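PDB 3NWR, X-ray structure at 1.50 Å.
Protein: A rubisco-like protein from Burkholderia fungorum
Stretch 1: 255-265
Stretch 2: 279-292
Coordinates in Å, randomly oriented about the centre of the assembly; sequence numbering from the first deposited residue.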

ATOM      1  N   GLY A 255     -25.439 -13.022  -7.066  1.00 14.08           N
ATOM      2  CA  GLY A 255     -24.034 -13.097  -7.439  1.00 12.32           C
ATOM      3  C   GLY A 255     -23.266 -14.088  -6.589  1.00 12.24           C
ATOM      4  O   GLY A 255     -23.778 -14.614  -5.604  1.00 15.29           O
ATOM      5  N   SER A 256     -22.022 -14.345  -6.975  1.00 14.05           N
ATOM      6  CA  SER A 256     -21.197 -15.305  -6.256  1.00 13.61           C
ATOM      7  C   SER A 256     -19.823 -14.763  -5.903  1.00 12.90           C
ATOM      8  O   SER A 256     -19.061 -15.421  -5.201  1.00 13.44           O
ATOM      9  N   CYS A 257     -19.517 -13.560  -6.377  1.00 13.29           N
ATOM     10  CA  CYS A 257     -18.151 -13.068  -6.289  1.00 13.09           C
ATOM     11  C   CYS A 257     -18.110 -11.542  -6.241  1.00 11.71           C
ATOM     12  O   CYS A 257     -18.875 -10.876  -6.945  1.00 12.07           O
ATOM     13  N   VAL A 258     -17.215 -11.009  -5.412  1.00 11.70           N
ATOM     14  CA  VAL A 258     -16.861  -9.593  -5.442  1.00 11.52           C
ATOM     15  C   VAL A 258     -15.349  -9.438  -5.590  1.00 12.62           C
ATOM     16  O   VAL A 258     -14.574 -10.249  -5.080  1.00 13.75           O
ATOM     17  N   MET A 259     -14.953  -8.389  -6.297  1.00 12.19           N
ATOM     18  CA  MET A 259     -13.553  -8.066  -6.532  1.00 10.42           C
ATOM     19  C   MET A 259     -13.215  -6.803  -5.750  1.00 12.50           C
ATOM     20  O   MET A 259     -14.061  -5.923  -5.587  1.00 11.86           O
ATOM     21  N   ALA A 260     -11.985  -6.717  -5.256  1.00 10.98           N
ATOM     22  CA  ALA A 260     -11.516  -5.524  -4.542  1.00 10.08           C
ATOM     23  C   ALA A 260     -10.064  -5.232  -4.884  1.00 10.80           C
ATOM     24  O   ALA A 260      -9.264  -6.158  -5.024  1.00 11.83           O
ATOM     25  N   SER A 261      -9.738  -3.951  -5.030  1.00 10.78           N
ATOM     26  CA  SER A 261      -8.355  -3.517  -5.224  1.00 10.88           C
ATOM     27  C   SER A 261      -7.677  -3.526  -3.864  1.00 11.14           C
ATOM     28  O   SER A 261      -7.697  -2.535  -3.124  1.00 11.38           O
ATOM     29  N   ILE A 262      -7.088  -4.671  -3.532  1.00 11.66           N
ATOM     30  CA  ILE A 262      -6.596  -4.895  -2.173  1.00 11.66           C
ATOM     31  C   ILE A 262      -5.636  -3.834  -1.632  1.00  9.80           C
ATOM     32  O   ILE A 262      -5.729  -3.456  -0.473  1.00 10.95           O
ATOM     33  N   ASN A 263      -4.697  -3.370  -2.453  1.00 10.68           N
ATOM     34  CA  ASN A 263      -3.703  -2.438  -1.935  1.00  9.92           C
ATOM     35  C   ASN A 263      -4.326  -1.145  -1.420  1.00 11.40           C
ATOM     36  O   ASN A 263      -3.873  -0.582  -0.426  1.00 13.40           O
ATOM     37  N   TRP A 264      -5.374  -0.696  -2.098  1.00 10.54           N
ATOM     38  CA  TRP A 264      -5.975   0.587  -1.767  1.00  8.95           C
ATOM     39  C   TRP A 264      -7.086   0.434  -0.743  1.00 10.45           C
ATOM     40  O   TRP A 264      -7.388   1.366   0.009  1.00 12.46           O
ATOM     41  N   CYS A 265      -7.683  -0.748  -0.698  1.00 10.44           N
ATOM     42  CA  CYS A 265      -8.665  -1.073   0.333  1.00 10.28           C
ATOM     43  C   CYS A 265      -7.978  -1.259   1.678  1.00 10.64           C
ATOM     44  O   CYS A 265      -8.454  -0.735   2.700  1.00 12.26           O
ATOM     45  N   LEU A 279     -19.424 -14.429  -0.198  1.00 14.89           N
ATOM     46  CA  LEU A 279     -19.066 -14.521  -1.608  1.00 14.95           C
ATOM     47  C   LEU A 279     -17.583 -14.838  -1.786  1.00 13.13           C
ATOM     48  O   LEU A 279     -16.796 -14.732  -0.848  1.00 15.15           O
ATOM     49  N   VAL A 280     -17.224 -15.250  -2.993  1.00 12.31           N
ATOM     50  CA  VAL A 280     -15.817 -15.380  -3.375  1.00 12.74           C
ATOM     51  C   VAL A 280     -15.182 -13.994  -3.392  1.00 12.78           C
ATOM     52  O   VAL A 280     -15.750 -13.054  -3.938  1.00 13.70           O
ATOM     53  N   LEU A 281     -13.997 -13.888  -2.801  1.00 12.33           N
ATOM     54  CA  LEU A 281     -13.266 -12.629  -2.723  1.00 12.73           C
ATOM     55  C   LEU A 281     -12.125 -12.671  -3.737  1.00 12.29           C
ATOM     56  O   LEU A 281     -11.109 -13.347  -3.523  1.00 13.80           O
ATOM     57  N   HIS A 282     -12.318 -11.977  -4.852  1.00 11.09           N
ATOM     58  CA  HIS A 282     -11.336 -11.936  -5.940  1.00 11.65           C
ATOM     59  C   HIS A 282     -10.436 -10.717  -5.719  1.00 11.64           C
ATOM     60  O   HIS A 282     -10.866  -9.576  -5.896  1.00 11.59           O
ATOM     61  N   ALA A 283      -9.187 -10.961  -5.336  1.00 11.31           N
ATOM     62  CA  ALA A 283      -8.262  -9.877  -5.016  1.00 10.80           C
ATOM     63  C   ALA A 283      -7.546  -9.348  -6.252  1.00 11.41           C
ATOM     64  O   ALA A 283      -6.845 -10.105  -6.928  1.00 12.30           O
ATOM     65  N   HIS A 284      -7.709  -8.063  -6.551  1.00  9.93           N
ATOM     66  CA  HIS A 284      -6.980  -7.457  -7.657  1.00 11.12           C
ATOM     67  C   HIS A 284      -5.805  -6.701  -7.077  1.00 11.05           C
ATOM     68  O   HIS A 284      -5.986  -5.847  -6.212  1.00 11.20           O
ATOM     69  N   ARG A 285      -4.604  -7.002  -7.559  1.00 11.98           N
ATOM     70  CA  ARG A 285      -3.404  -6.487  -6.912  1.00 12.06           C
ATOM     71  C   ARG A 285      -2.846  -5.203  -7.525  1.00 12.23           C
ATOM     72  O   ARG A 285      -1.708  -4.831  -7.237  1.00 12.59           O
ATOM     73  N   ASN A 286      -3.627  -4.509  -8.348  1.00 12.38           N
ATOM     74  CA  ASN A 286      -3.106  -3.300  -8.986  1.00 13.13           C
ATOM     75  C   ASN A 286      -2.404  -2.398  -7.973  1.00 11.21           C
ATOM     76  O   ASN A 286      -2.924  -2.154  -6.882  1.00 12.05           O
ATOM     77  N   GLY A 287      -1.205  -1.942  -8.338  1.00 11.78           N
ATOM     78  CA  GLY A 287      -0.377  -1.145  -7.455  1.00 12.55           C
ATOM     79  C   GLY A 287       0.800  -1.963  -6.944  1.00 12.64           C
ATOM     80  O   GLY A 287       1.780  -1.399  -6.453  1.00 13.01           O
ATOM     81  N   TYR A 288       0.708  -3.286  -7.058  1.00 13.09           N
ATOM     82  CA  TYR A 288       1.785  -4.150  -6.578  1.00 12.72           C
ATOM     83  C   TYR A 288       3.106  -3.907  -7.334  1.00 13.50           C
ATOM     84  O   TYR A 288       4.187  -4.121  -6.784  1.00 13.17           O
ATOM     85  N   GLY A 289       3.026  -3.421  -8.571  1.00 12.84           N
ATOM     86  CA  GLY A 289       4.228  -3.067  -9.316  1.00 13.53           C
ATOM     87  C   GLY A 289       5.046  -1.986  -8.615  1.00 13.30           C
ATOM     88  O   GLY A 289       6.281  -2.009  -8.617  1.00 12.58           O
ATOM     89  N   MET A 290       4.366  -1.012  -8.025  1.00 13.61           N
ATOM     90  CA  MET A 290       5.051  -0.001  -7.230  1.00 15.06           C
ATOM     91  C   MET A 290       5.812  -0.636  -6.068  1.00 12.13           C
ATOM     92  O   MET A 290       6.866  -0.139  -5.677  1.00 14.68           O
ATOM     93  N   MET A 291       5.285  -1.742  -5.544  1.00 12.96           N
ATOM     94  CA  MET A 291       5.859  -2.391  -4.373  1.00 13.90           C
ATOM     95  C   MET A 291       6.933  -3.416  -4.713  1.00 13.56           C
ATOM     96  O   MET A 291       7.489  -4.042  -3.806  1.00 13.42           O
ATOM     97  N   SER A 292       7.241  -3.597  -5.999  1.00 12.61           N
ATOM     98  CA  SER A 292       8.059  -4.746  -6.395  1.00 13.56           C
ATOM     99  C   SER A 292       8.940  -4.637  -7.646  1.00 14.24           C
ATOM    100  O   SER A 292       9.803  -5.497  -7.826  1.00 13.42           O
TER

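Strands 257-261 and 280-284 run parallel, their axes 27° apart and 4.8 Å at closest approach, and a ladder of backbone hydrogen bonds fixes the register; Val258 N to Val280 O and His282 N to Val258 O, both 2.9 Å, are typical rungs. This register puts the side chains of each bridged pair on the same face of the sheet.

On one face lie Cys257, Met259 and Ser261 beside Val280, His282 and His284. Cys257 (t) sets its SG 4.0 Å from CG1 of Val280 (t) and 3.8 Å from CB of His282, so the sulfur occupies the step between two successive neighbours on that face. Met259, extended with all three chi angles t, reaches further along: its CG lies 4.1 Å from CD2 at the edge of the His282 ring, and its CE lies 3.8 Å from CB of His284.

The other face carries Val258, Ala260, Leu281 and Ala283. Val258 (m) spreads its branches over two residues, CG1 lying 3.7 Å from CD1 of Leu279 (m, t) and CG2 4.3 Å from CD2 of Leu281, whose chi1 of -124° falls between wells. Further along, the small Ala283 leaves a shallow hollow that Ile262 (p, t) enters, its CG2 3.6 Å from Ala283 CB.

Past the strands, side-chain polar contacts join the ladder. Asn286 (p) donates from ND2 to Ser261 OG (3.0 Å) and to His284 ND1 (3.0 Å), while its OD1 accepts from Trp264 NE1 (2.9 Å) at the indole edge. Its backbone O accepts from Asn263 ND2 at 2.9 Å, with Asn263 in the m rotamer and its CA-to-CB bond directed toward the second stretch. Water 1 sits between the two backbones here: it accepts from Asn263 N (2.9 Å) and donates to His284 O (2.8 Å) and Asn286 O (2.9 Å), tying the start of the helix to the second stretch.

The broadest bump is Trp264 (m). Its CA-to-CB bond points sideways, yet the ring end approaches the second stretch, where Gly287 provides the hollow: Trp264 CZ2 lies 3.7 Å from Gly287 CA. An ideal CB on Gly287 would sit 2.5 Å from that same Trp264 CZ2, a clash, and the backbone angles of 107/-17 within the type II turn independently call for glycine. Beyond it, Met290 (t, t, p) brings its CE to 3.6 Å from Trp264 CH2, near the ring plane, and Met291 (m, t, p) places SD 3.8 Å from Asn263 OD1.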

ATOM      1  CB  SER A 256     -21.018 -16.571  -7.097  1.00 15.26           C
ATOM      2  OG  SER A 256     -20.393 -16.261  -8.339  1.00 16.56           O
ATOM      3  CB  CYS A 257     -17.361 -13.578  -7.505  1.00 12.57           C
ATOM      4  SG  CYS A 257     -15.612 -13.081  -7.556  1.00 14.37           S
ATOM      5  CB  VAL A 258     -17.349  -8.832  -4.197  1.00 12.34           C
ATOM      6  CG1 VAL A 258     -18.877  -8.765  -4.193  1.00 13.42           C
ATOM      7  CG2 VAL A 258     -16.833  -9.495  -2.930  1.00 14.03           C
ATOM      8  CB  MET A 259     -13.359  -7.821  -8.025  1.00 11.79           C
ATOM      9  CG  MET A 259     -12.141  -7.007  -8.414  1.00 14.34           C
ATOM     10  SD  MET A 259     -12.215  -6.795 -10.210  1.00 16.98           S
ATOM     11  CE  MET A 259     -11.016  -5.479 -10.426  1.00 15.30           C
ATOM     12  CB  ALA A 260     -11.682  -5.702  -3.023  1.00 12.66           C
ATOM     13  CB  SER A 261      -8.314  -2.125  -5.844  1.00 11.41           C
ATOM     14  OG  SER A 261      -8.837  -2.173  -7.157  1.00 11.75           O
ATOM     15  CB  ILE A 262      -5.973  -6.296  -2.017  1.00 11.90           C
ATOM     16  CG1 ILE A 262      -4.971  -6.582  -3.150  1.00 12.27           C
ATOM     17  CG2 ILE A 262      -7.088  -7.346  -2.000  1.00 12.74           C
ATOM     18  CD1 ILE A 262      -4.125  -7.872  -2.944  1.00 12.27           C
ATOM     19  CB  ASN A 263      -2.647  -2.124  -2.982  1.00 11.36           C
ATOM     20  CG  ASN A 263      -1.847  -3.340  -3.359  1.00 11.36           C
ATOM     21  OD1 ASN A 263      -1.414  -4.106  -2.481  1.00 12.34           O
ATOM     22  ND2 ASN A 263      -1.667  -3.553  -4.660  1.00 13.37           N
ATOM     23  CB  TRP A 264      -6.487   1.252  -3.047  1.00 11.39           C
ATOM     24  CG  TRP A 264      -5.492   1.175  -4.173  1.00 12.17           C
ATOM     25  CD1 TRP A 264      -5.707   0.673  -5.420  1.00 12.40           C
ATOM     26  CD2 TRP A 264      -4.117   1.588  -4.136  1.00 15.06           C
ATOM     27  NE1 TRP A 264      -4.556   0.758  -6.168  1.00 13.65           N
ATOM     28  CE2 TRP A 264      -3.567   1.318  -5.407  1.00 14.34           C
ATOM     29  CE3 TRP A 264      -3.304   2.167  -3.161  1.00 16.42           C
ATOM     30  CZ2 TRP A 264      -2.238   1.605  -5.722  1.00 17.25           C
ATOM     31  CZ3 TRP A 264      -1.975   2.449  -3.481  1.00 18.28           C
ATOM     32  CH2 TRP A 264      -1.469   2.176  -4.749  1.00 15.87           C
ATOM     33  CB  CYS A 265      -9.430  -2.339  -0.048  1.00 11.03           C
ATOM     34  SG  CYS A 265     -10.580  -2.102  -1.430  1.00 12.24           S
ATOM     35  CB  LEU A 279     -19.408 -13.211  -2.326  1.00 13.60           C
ATOM     36  CG  LEU A 279     -20.860 -12.757  -2.164  1.00 13.17           C
ATOM     37  CD1 LEU A 279     -21.062 -11.356  -2.699  1.00 14.45           C
ATOM     38  CD2 LEU A 279     -21.776 -13.751  -2.865  1.00 16.28           C
ATOM     39  CB  VAL A 280     -15.705 -16.012  -4.769  1.00 13.10           C
ATOM     40  CG1 VAL A 280     -14.243 -16.057  -5.231  1.00 14.78           C
ATOM     41  CG2 VAL A 280     -16.301 -17.412  -4.759  1.00 14.93           C
ATOM     42  CB  LEU A 281     -12.716 -12.440  -1.311  1.00 16.01           C
ATOM     43  CG  LEU A 281     -13.091 -11.178  -0.551  1.00 30.29           C
ATOM     44  CD1 LEU A 281     -12.292 -11.117   0.743  1.00 19.69           C
ATOM     45  CD2 LEU A 281     -12.856  -9.944  -1.405  1.00 20.91           C
ATOM     46  CB  HIS A 282     -12.062 -11.846  -7.297  1.00 11.97           C
ATOM     47  CG  HIS A 282     -11.148 -11.816  -8.486  1.00 10.79           C
ATOM     48  ND1 HIS A 282     -10.671 -12.960  -9.090  1.00 11.20           N
ATOM     49  CD2 HIS A 282     -10.647 -10.777  -9.196  1.00 11.42           C
ATOM     50  CE1 HIS A 282      -9.903 -12.627 -10.115  1.00 12.76           C
ATOM     51  NE2 HIS A 282      -9.863 -11.309 -10.195  1.00 12.73           N
ATOM     52  CB  ALA A 283      -7.235 -10.360  -3.981  1.00 12.00           C
ATOM     53  CB  HIS A 284      -7.853  -6.515  -8.499  1.00 11.45           C
ATOM     54  CG  HIS A 284      -7.250  -6.212  -9.833  1.00 11.41           C
ATOM     55  ND1 HIS A 284      -6.251  -5.278  -9.999  1.00 11.31           N
ATOM     56  CD2 HIS A 284      -7.448  -6.773 -11.051  1.00 15.18           C
ATOM     57  CE1 HIS A 284      -5.881  -5.252 -11.268  1.00 14.50           C
ATOM     58  NE2 HIS A 284      -6.595  -6.146 -11.930  1.00 16.87           N
ATOM     59  CB  ARG A 285      -2.310  -7.570  -6.869  1.00 11.72           C
ATOM     60  CG  ARG A 285      -1.614  -7.779  -8.216  1.00 13.23           C
ATOM     61  CD  ARG A 285      -0.612  -8.921  -8.205  1.00 13.88           C
ATOM     62  NE  ARG A 285       0.344  -8.730  -9.293  1.00 13.74           N
ATOM     63  CZ  ARG A 285       1.322  -9.578  -9.606  1.00 13.30           C
ATOM     64  NH1 ARG A 285       1.466 -10.714  -8.944  1.00 13.19           N
ATOM     65  NH2 ARG A 285       2.168  -9.266 -10.574  1.00 15.93           N
ATOM     66  CB  ASN A 286      -4.186  -2.539  -9.790  1.00 12.97           C
ATOM     67  CG  ASN A 286      -5.236  -1.887  -8.913  1.00 11.69           C
ATOM     68  OD1 ASN A 286      -5.102  -0.730  -8.537  1.00 13.04           O
ATOM     69  ND2 ASN A 286      -6.304  -2.627  -8.602  1.00 12.28           N
ATOM     70  CB  TYR A 288       1.377  -5.639  -6.596  1.00 12.17           C
ATOM     71  CG  TYR A 288       2.523  -6.551  -6.227  1.00 11.93           C
ATOM     72  CD1 TYR A 288       3.082  -6.510  -4.952  1.00 13.45           C
ATOM     73  CD2 TYR A 288       3.064  -7.431  -7.151  1.00 14.40           C
ATOM     74  CE1 TYR A 288       4.152  -7.320  -4.610  1.00 12.68           C
ATOM     75  CE2 TYR A 288       4.138  -8.258  -6.815  1.00 15.28           C
ATOM     76  CZ  TYR A 288       4.669  -8.195  -5.541  1.00 14.14           C
ATOM     77  OH  TYR A 288       5.748  -8.996  -5.209  1.00 13.99           O
ATOM     78  CB  MET A 290       4.050   1.031  -6.701  1.00 17.11           C
ATOM     79  CG  MET A 290       4.577   1.855  -5.541  1.00 14.72           C
ATOM     80  SD  MET A 290       3.443   3.172  -5.045  1.00 22.69           S
ATOM     81  CE  MET A 290       2.092   2.183  -4.442  1.00 24.29           C
ATOM     82  CB  MET A 291       4.749  -3.083  -3.565  1.00 13.23           C
ATOM     83  CG  MET A 291       3.629  -2.145  -3.199  1.00 14.67           C
ATOM     84  SD  MET A 291       2.229  -3.002  -2.460  1.00 16.29           S
ATOM     85  CE  MET A 291       3.013  -3.903  -1.126  1.00 22.06           C
ATOM     86  CB  SER A 292       7.165  -5.988  -6.540  1.00 14.83           C
ATOM     87  OG  SER A 292       6.232  -5.820  -7.602  1.00 14.29           O
TER
HETATM   88  O   HOH W   1      -5.016  -3.351  -5.349  1.00 11.50           O